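Local coordinates for protein Rab GDP-dissociation inhibitor (Saccharomyces cerevisiae, PDB 3CPI) that inhibits GDP release from the Rab GTPase Sec4, binds GDP-bound Ypt1, and extracts GDP-bound Ypt7 from vacuolar membranes, at residues S25-V30 / L99-V104; L89-E94 / P231-M236. One frame throughout, in Å; residues are numbered along the deposited sequence.

Overall arrangement
Contact 1 packs the end of helix 19-30 against the end of helix 94-102, while contact 2 pairs strand 89-90 with strand 232-235. The two are joined along the chain, since strand 89-90 leads through a tight turn into helix 94-102; their segments alternate in sequence, so the chain visits contact 1, contact 2, contact 1 and contact 2 in turn. Their centres lie about 17 Å apart and their nearest atoms about 4 Å, without touching. Both are buried. Contact 2 reaches into the experimentally mapped Ypt1-interacting region 234-259, and contact 1 ends shortly before the other such region, 106-112, so both adjoin parts that engage the Rab partner.

Contact 1. Residues S25-V30 / L99-V104; sequences SGLLSV and LIHTDV
Leu-27 and Val-30, one turn apart on helix 19-30, each send a methyl to the imidazole of His-101, and both meet the ring obliquely. CD2 of Leu-27 lies 3.7 Å from CD2 of His-101, the two side chains crossing at about a right angle, while CG2 of Val-30 stands 3.6 Å from NE2 of His-101. The other branch of Val-30, CG1, lies 3.8 Å from O of Thr-102, so its two methyls are shared between neighbouring residues. With CG anti to the backbone N (chi1 166°), the ring of His-101 reaches across to helix 19-30. There its polar edge is also used: a water in the ring plane sits 2.8 Å from NE2 of His-101 and donates to the carbonyl O of Leu-27 at 2.6 Å, so histidine combines apolar packing with a polar link between the helices. Helix 19-30 follows strand 12-15 and precedes strand 35-38, making it the helix of a beta-alpha-beta crossover in the Rossmann-like parallel sheet; Ser-25 and Leu-28 face those strands. Thr-102 faces the crossover helix with its methyl, CG2, which lies 3.8 Å from CD2 of Leu-27 and also approaches the backbone of Gly-26. The hydroxyl of Thr-102 turns back (chi1 66°), and OG1 of Thr-102 donates to O of Leu-99 at 2.7 Å from above the carbonyl plane, satisfying the polar branch within its own helix. Just beyond, Asp-103 adopts positive phi in a Schellman motif that ends helix 94-102. Phe-246 of helix 241-252 also packs on Thr-102.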
ATOM      1  N   SER A  25       5.161  -4.998 -15.684  1.00 35.70           N
ATOM      2  CA  SER A  25       6.062  -4.916 -16.830  1.00 37.06           C
ATOM      3  C   SER A  25       7.450  -5.396 -16.443  1.00 37.56           C
ATOM      4  O   SER A  25       8.120  -6.055 -17.236  1.00 37.89           O
ATOM      5  CB  SER A  25       6.088  -3.514 -17.451  1.00 37.14           C
ATOM      6  OG  SER A  25       6.918  -2.626 -16.744  1.00 38.20           O
ATOM      7  N   GLY A  26       7.852  -5.089 -15.208  1.00 38.18           N
ATOM      8  CA  GLY A  26       9.047  -5.664 -14.598  1.00 38.59           C
ATOM      9  C   GLY A  26       9.008  -7.182 -14.534  1.00 39.15           C
ATOM     10  O   GLY A  26      10.007  -7.845 -14.831  1.00 39.33           O
ATOM     11  N   LEU A  27       7.859  -7.738 -14.152  1.00 39.47           N
ATOM     12  CA  LEU A  27       7.684  -9.198 -14.085  1.00 39.82           C
ATOM     13  C   LEU A  27       7.767  -9.844 -15.467  1.00 40.23           C
ATOM     14  O   LEU A  27       8.326 -10.922 -15.618  1.00 40.15           O
ATOM     15  CB  LEU A  27       6.344  -9.572 -13.433  1.00 39.46           C
ATOM     16  CG  LEU A  27       6.212  -9.618 -11.905  1.00 39.23           C
ATOM     17  CD1 LEU A  27       4.755  -9.792 -11.490  1.00 37.80           C
ATOM     18  CD2 LEU A  27       7.061 -10.731 -11.294  1.00 39.43           C
ATOM     19  N   LEU A  28       7.203  -9.177 -16.467  1.00 40.97           N
ATOM     20  CA  LEU A  28       7.131  -9.719 -17.815  1.00 41.62           C
ATOM     21  C   LEU A  28       8.472  -9.624 -18.530  1.00 42.36           C
ATOM     22  O   LEU A  28       8.838 -10.519 -19.285  1.00 42.53           O
ATOM     23  CB  LEU A  28       6.031  -9.013 -18.614  1.00 41.54           C
ATOM     24  CG  LEU A  28       4.591  -9.347 -18.202  1.00 41.03           C
ATOM     25  CD1 LEU A  28       3.632  -8.288 -18.718  1.00 40.24           C
ATOM     26  CD2 LEU A  28       4.184 -10.738 -18.685  1.00 39.96           C
ATOM     27  N   SER A  29       9.207  -8.546 -18.270  1.00 43.17           N
ATOM     28  CA  SER A  29      10.556  -8.384 -18.799  1.00 44.05           C
ATOM     29  C   SER A  29      11.519  -9.439 -18.267  1.00 44.80           C
ATOM     30  O   SER A  29      12.294 -10.008 -19.036  1.00 45.06           O
ATOM     31  CB  SER A  29      11.090  -6.982 -18.510  1.00 43.86           C
ATOM     32  OG  SER A  29      10.346  -6.019 -19.227  1.00 43.56           O
ATOM     33  N   VAL A  30      11.470  -9.718 -16.967  1.00 45.78           N
ATOM     34  CA  VAL A  30      12.373 -10.730 -16.397  1.00 46.84           C
ATOM     35  C   VAL A  30      11.956 -12.134 -16.826  1.00 47.50           C
ATOM     36  O   VAL A  30      12.717 -13.094 -16.679  1.00 47.81           O
ATOM     37  CB  VAL A  30      12.529 -10.641 -14.842  1.00 46.74           C
ATOM     38  CG1 VAL A  30      12.970  -9.248 -14.418  1.00 46.71           C
ATOM     39  CG2 VAL A  30      11.261 -11.041 -14.135  1.00 46.96           C
ATOM     40  N   LEU A  99       9.237  -8.386  -5.408  1.00 36.67           N
ATOM     41  CA  LEU A  99      10.150  -7.287  -5.707  1.00 37.09           C
ATOM     42  C   LEU A  99      11.584  -7.770  -5.861  1.00 37.30           C
ATOM     43  O   LEU A  99      12.312  -7.292  -6.730  1.00 37.65           O
ATOM     44  CB  LEU A  99      10.061  -6.195  -4.638  1.00 36.85           C
ATOM     45  CG  LEU A  99       8.774  -5.381  -4.660  1.00 37.04           C
ATOM     46  CD1 LEU A  99       8.822  -4.309  -3.582  1.00 37.42           C
ATOM     47  CD2 LEU A  99       8.530  -4.764  -6.047  1.00 36.13           C
ATOM     48  N   ILE A 100      11.972  -8.714  -5.010  1.00 37.48           N
ATOM     49  CA  ILE A 100      13.282  -9.343  -5.078  1.00 37.91           C
ATOM     50  C   ILE A 100      13.416 -10.158  -6.363  1.00 38.05           C
ATOM     51  O   ILE A 100      14.439 -10.079  -7.045  1.00 38.46           O
ATOM     52  CB  ILE A 100      13.562 -10.220  -3.824  1.00 37.96           C
ATOM     53  CG1 ILE A 100      13.750  -9.324  -2.592  1.00 37.55           C
ATOM     54  CG2 ILE A 100      14.792 -11.115  -4.043  1.00 38.26           C
ATOM     55  CD1 ILE A 100      13.584 -10.032  -1.258  1.00 38.20           C
ATOM     56  N   HIS A 101      12.373 -10.915  -6.705  1.00 37.96           N
ATOM     57  CA  HIS A 101      12.368 -11.722  -7.922  1.00 37.86           C
ATOM     58  C   HIS A 101      12.692 -10.870  -9.144  1.00 37.94           C
ATOM     59  O   HIS A 101      13.516 -11.254  -9.968  1.00 38.19           O
ATOM     60  CB  HIS A 101      11.027 -12.432  -8.103  1.00 37.79           C
ATOM     61  CG  HIS A 101      10.820 -12.995  -9.474  1.00 37.90           C
ATOM     62  ND1 HIS A 101      11.223 -14.266  -9.826  1.00 37.86           N
ATOM     63  CD2 HIS A 101      10.258 -12.459 -10.585  1.00 38.35           C
ATOM     64  CE1 HIS A 101      10.916 -14.488 -11.093  1.00 38.44           C
ATOM     65  NE2 HIS A 101      10.329 -13.408 -11.577  1.00 37.84           N
ATOM     66  N   THR A 102      12.046  -9.711  -9.245  1.00 37.98           N
ATOM     67  CA  THR A 102      12.280  -8.788 -10.350  1.00 37.90           C
ATOM     68  C   THR A 102      13.648  -8.120 -10.258  1.00 38.05           C
ATOM     69  O   THR A 102      14.139  -7.588 -11.248  1.00 38.03           O
ATOM     70  CB  THR A 102      11.231  -7.663 -10.384  1.00 37.64           C
ATOM     71  OG1 THR A 102      11.383  -6.845  -9.217  1.00 37.74           O
ATOM     72  CG2 THR A 102       9.826  -8.227 -10.446  1.00 37.69           C
ATOM     73  N   ASP A 103      14.232  -8.117  -9.059  1.00 38.09           N
ATOM     74  CA  ASP A 103      15.541  -7.506  -8.802  1.00 38.25           C
ATOM     75  C   ASP A 103      15.521  -5.980  -8.878  1.00 37.82           C
ATOM     76  O   ASP A 103      16.552  -5.349  -9.114  1.00 37.90           O
ATOM     77  CB  ASP A 103      16.619  -8.084  -9.733  1.00 38.61           C
ATOM     78  CG  ASP A 103      18.014  -7.992  -9.142  1.00 40.29           C
ATOM     79  OD1 ASP A 103      18.145  -8.067  -7.894  1.00 40.74           O
ATOM     80  OD2 ASP A 103      18.981  -7.850  -9.932  1.00 41.96           O
ATOM     81  N   VAL A 104      14.351  -5.382  -8.666  1.00 37.40           N
ATOM     82  CA  VAL A 104      14.257  -3.927  -8.575  1.00 36.92           C
ATOM     83  C   VAL A 104      14.932  -3.465  -7.277  1.00 36.76           C
ATOM     84  O   VAL A 104      15.294  -2.302  -7.123  1.00 36.41           O
ATOM     85  CB  VAL A 104      12.777  -3.431  -8.689  1.00 37.15           C
ATOM     86  CG1 VAL A 104      11.999  -3.644  -7.374  1.00 36.72           C
ATOM     87  CG2 VAL A 104      12.727  -1.975  -9.131  1.00 36.12           C
TER
HETATM   88  O   HOH W   1       8.599 -12.635 -13.627  1.00 39.20           O

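Contact 2. Residues L89-E94 / P231-M236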
ATOM      1  N   LEU A  89       5.437  -1.714   3.278  1.00 26.31           N
ATOM      2  CA  LEU A  89       5.677  -3.059   2.785  1.00 26.70           C
ATOM      3  C   LEU A  89       5.797  -4.001   3.971  1.00 27.23           C
ATOM      4  O   LEU A  89       6.596  -3.755   4.877  1.00 27.41           O
ATOM      5  CB  LEU A  89       6.962  -3.075   1.946  1.00 26.33           C
ATOM      6  CG  LEU A  89       7.503  -4.399   1.393  1.00 27.16           C
ATOM      7  CD1 LEU A  89       6.516  -5.061   0.435  1.00 26.61           C
ATOM      8  CD2 LEU A  89       8.882  -4.227   0.721  1.00 26.41           C
ATOM      9  N   MET A  90       4.991  -5.060   3.975  1.00 27.66           N
ATOM     10  CA  MET A  90       5.081  -6.117   4.982  1.00 28.35           C
ATOM     11  C   MET A  90       6.375  -6.894   4.720  1.00 28.73           C
ATOM     12  O   MET A  90       6.509  -7.557   3.689  1.00 28.47           O
ATOM     13  CB  MET A  90       3.852  -7.028   4.889  1.00 28.36           C
ATOM     14  CG  MET A  90       3.827  -8.256   5.805  1.00 29.23           C
ATOM     15  SD  MET A  90       3.511  -7.955   7.560  1.00 31.62           S
ATOM     16  CE  MET A  90       1.951  -7.085   7.546  1.00 30.26           C
ATOM     17  N   ALA A  91       7.326  -6.790   5.644  1.00 29.10           N
ATOM     18  CA  ALA A  91       8.673  -7.332   5.443  1.00 29.93           C
ATOM     19  C   ALA A  91       8.734  -8.758   4.887  1.00 30.37           C
ATOM     20  O   ALA A  91       9.490  -9.011   3.960  1.00 30.86           O
ATOM     21  CB  ALA A  91       9.511  -7.207   6.726  1.00 29.99           C
ATOM     22  N   ASN A  92       7.947  -9.683   5.434  1.00 30.84           N
ATOM     23  CA  ASN A  92       7.980 -11.073   4.958  1.00 31.51           C
ATOM     24  C   ASN A  92       6.848 -11.425   3.986  1.00 31.89           C
ATOM     25  O   ASN A  92       6.685 -12.586   3.609  1.00 31.73           O
ATOM     26  CB  ASN A  92       7.985 -12.061   6.129  1.00 31.65           C
ATOM     27  CG  ASN A  92       9.312 -12.095   6.891  1.00 32.86           C
ATOM     28  OD1 ASN A  92       9.518 -12.971   7.730  1.00 33.97           O
ATOM     29  ND2 ASN A  92      10.208 -11.152   6.605  1.00 32.99           N
ATOM     30  N   GLY A  93       6.065 -10.432   3.580  1.00 32.33           N
ATOM     31  CA  GLY A  93       4.941 -10.692   2.682  1.00 33.13           C
ATOM     32  C   GLY A  93       5.332 -11.082   1.263  1.00 33.66           C
ATOM     33  O   GLY A  93       6.514 -11.036   0.876  1.00 33.65           O
ATOM     34  N   GLU A  94       4.316 -11.451   0.489  1.00 33.85           N
ATOM     35  CA  GLU A  94       4.460 -11.819  -0.915  1.00 34.30           C
ATOM     36  C   GLU A  94       5.101 -10.763  -1.803  1.00 33.87           C
ATOM     37  O   GLU A  94       5.898 -11.098  -2.672  1.00 33.96           O
ATOM     38  CB  GLU A  94       3.099 -12.181  -1.494  1.00 34.40           C
ATOM     39  CG  GLU A  94       2.736 -13.630  -1.346  1.00 36.89           C
ATOM     40  CD  GLU A  94       1.515 -13.967  -2.164  1.00 40.32           C
ATOM     41  OE1 GLU A  94       0.392 -13.705  -1.681  1.00 42.25           O
ATOM     42  OE2 GLU A  94       1.684 -14.473  -3.298  1.00 42.11           O
ATOM     43  N   PRO A 231       6.672  -4.525  11.477  1.00 34.05           N
ATOM     44  CA  PRO A 231       6.686  -5.433  10.336  1.00 32.82           C
ATOM     45  C   PRO A 231       6.844  -4.726   8.988  1.00 31.70           C
ATOM     46  O   PRO A 231       6.892  -5.393   7.964  1.00 31.41           O
ATOM     47  CB  PRO A 231       5.311  -6.100  10.420  1.00 33.02           C
ATOM     48  CG  PRO A 231       4.430  -5.074  11.051  1.00 33.04           C
ATOM     49  CD  PRO A 231       5.295  -4.195  11.907  1.00 33.90           C
ATOM     50  N   TYR A 232       6.954  -3.396   8.999  1.00 30.69           N
ATOM     51  CA  TYR A 232       6.805  -2.587   7.791  1.00 29.60           C
ATOM     52  C   TYR A 232       8.103  -2.008   7.277  1.00 29.68           C
ATOM     53  O   TYR A 232       8.941  -1.552   8.062  1.00 29.47           O
ATOM     54  CB  TYR A 232       5.816  -1.442   8.031  1.00 28.82           C
ATOM     55  CG  TYR A 232       4.453  -1.929   8.438  1.00 28.57           C
ATOM     56  CD1 TYR A 232       3.673  -2.664   7.545  1.00 27.12           C
ATOM     57  CD2 TYR A 232       3.944  -1.673   9.719  1.00 27.06           C
ATOM     58  CE1 TYR A 232       2.433  -3.132   7.904  1.00 27.82           C
ATOM     59  CE2 TYR A 232       2.688  -2.134  10.087  1.00 27.20           C
ATOM     60  CZ  TYR A 232       1.946  -2.873   9.170  1.00 27.21           C
ATOM     61  OH  TYR A 232       0.712  -3.347   9.488  1.00 26.84           O
ATOM     62  N   LEU A 233       8.235  -2.003   5.950  1.00 29.60           N
ATOM     63  CA  LEU A 233       9.367  -1.391   5.265  1.00 29.91           C
ATOM     64  C   LEU A 233       8.936  -0.216   4.375  1.00 30.42           C
ATOM     65  O   LEU A 233       7.792  -0.140   3.911  1.00 30.42           O
ATOM     66  CB  LEU A 233      10.129  -2.439   4.444  1.00 29.50           C
ATOM     67  CG  LEU A 233      10.751  -3.632   5.190  1.00 29.15           C
ATOM     68  CD1 LEU A 233      11.118  -4.733   4.213  1.00 27.00           C
ATOM     69  CD2 LEU A 233      11.980  -3.217   5.996  1.00 29.02           C
ATOM     70  N   TYR A 234       9.872   0.696   4.142  1.00 30.85           N
ATOM     71  CA  TYR A 234       9.640   1.856   3.309  1.00 31.07           C
ATOM     72  C   TYR A 234      10.965   2.244   2.648  1.00 31.56           C
ATOM     73  O   TYR A 234      12.009   2.242   3.317  1.00 31.55           O
ATOM     74  CB  TYR A 234       9.087   2.998   4.154  1.00 30.91           C
ATOM     75  CG  TYR A 234       8.611   4.192   3.357  1.00 31.04           C
ATOM     76  CD1 TYR A 234       7.445   4.129   2.592  1.00 30.89           C
ATOM     77  CD2 TYR A 234       9.319   5.394   3.384  1.00 30.44           C
ATOM     78  CE1 TYR A 234       6.998   5.237   1.863  1.00 31.41           C
ATOM     79  CE2 TYR A 234       8.886   6.502   2.666  1.00 30.84           C
ATOM     80  CZ  TYR A 234       7.726   6.418   1.907  1.00 31.70           C
ATOM     81  OH  TYR A 234       7.297   7.520   1.205  1.00 31.39           O
ATOM     82  N   PRO A 235      10.939   2.547   1.331  1.00 31.90           N
ATOM     83  CA  PRO A 235      12.193   2.794   0.618  1.00 32.39           C
ATOM     84  C   PRO A 235      12.822   4.115   1.012  1.00 32.82           C
ATOM     85  O   PRO A 235      12.116   5.086   1.286  1.00 32.98           O
ATOM     86  CB  PRO A 235      11.770   2.844  -0.862  1.00 32.15           C
ATOM     87  CG  PRO A 235      10.369   2.344  -0.912  1.00 32.24           C
ATOM     88  CD  PRO A 235       9.779   2.661   0.432  1.00 31.89           C
ATOM     89  N   MET A 236      14.146   4.145   1.055  1.00 33.72           N
ATOM     90  CA  MET A 236      14.862   5.405   1.188  1.00 34.88           C
ATOM     91  C   MET A 236      14.496   6.285  -0.003  1.00 34.84           C
ATOM     92  O   MET A 236      14.453   5.802  -1.135  1.00 34.63           O
ATOM     93  CB  MET A 236      16.372   5.158   1.237  1.00 35.32           C
ATOM     94  CG  MET A 236      16.855   4.493   2.526  1.00 37.75           C
ATOM     95  SD  MET A 236      16.459   5.419   4.045  1.00 44.38           S
ATOM     96  CE  MET A 236      17.391   6.925   3.782  1.00 42.61           C
TER
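The carbonyl O of Leu-89 accepts the amide N of Leu-233 at 2.6 Å, in the carbonyl plane, and also meets the CA-H of Tyr-232, whose CA is 3.1 Å off. The return bond from N of Leu-89 to O of Leu-233, 2.9 Å, completes an antiparallel hydrogen-bonded pair. Two residues on, where the strand gives way to a type I turn from Met-90 to Gly-93, N of Ala-91 points almost straight at O of Pro-231 (2.7 Å, 173° at the hydrogen). Branched leucines fill one face: CB of Leu-89 touches CB of Leu-233, while CD1 of Leu-233 reaches Ala-91, whose small methyl suits this close approach. On the other face Met-90, bent at chi2 and chi3, curls its flexible thioether toward the partner strand, bringing SD to 3.9 Å from CB of Pro-231 and CE to 4.0 Å from CE1 of Tyr-232. The Tyr-232 ring has CG of Pro-231 over one face, offset toward the rim, and O of Leu-89 at its edge, near the plane. Strand 110-120 holds the other edge of strand 232-235, helix 210-227 packs against Met-90 and Pro-231, and helix 94-102, with Gly-93 at its N-cap, lies against Leu-89.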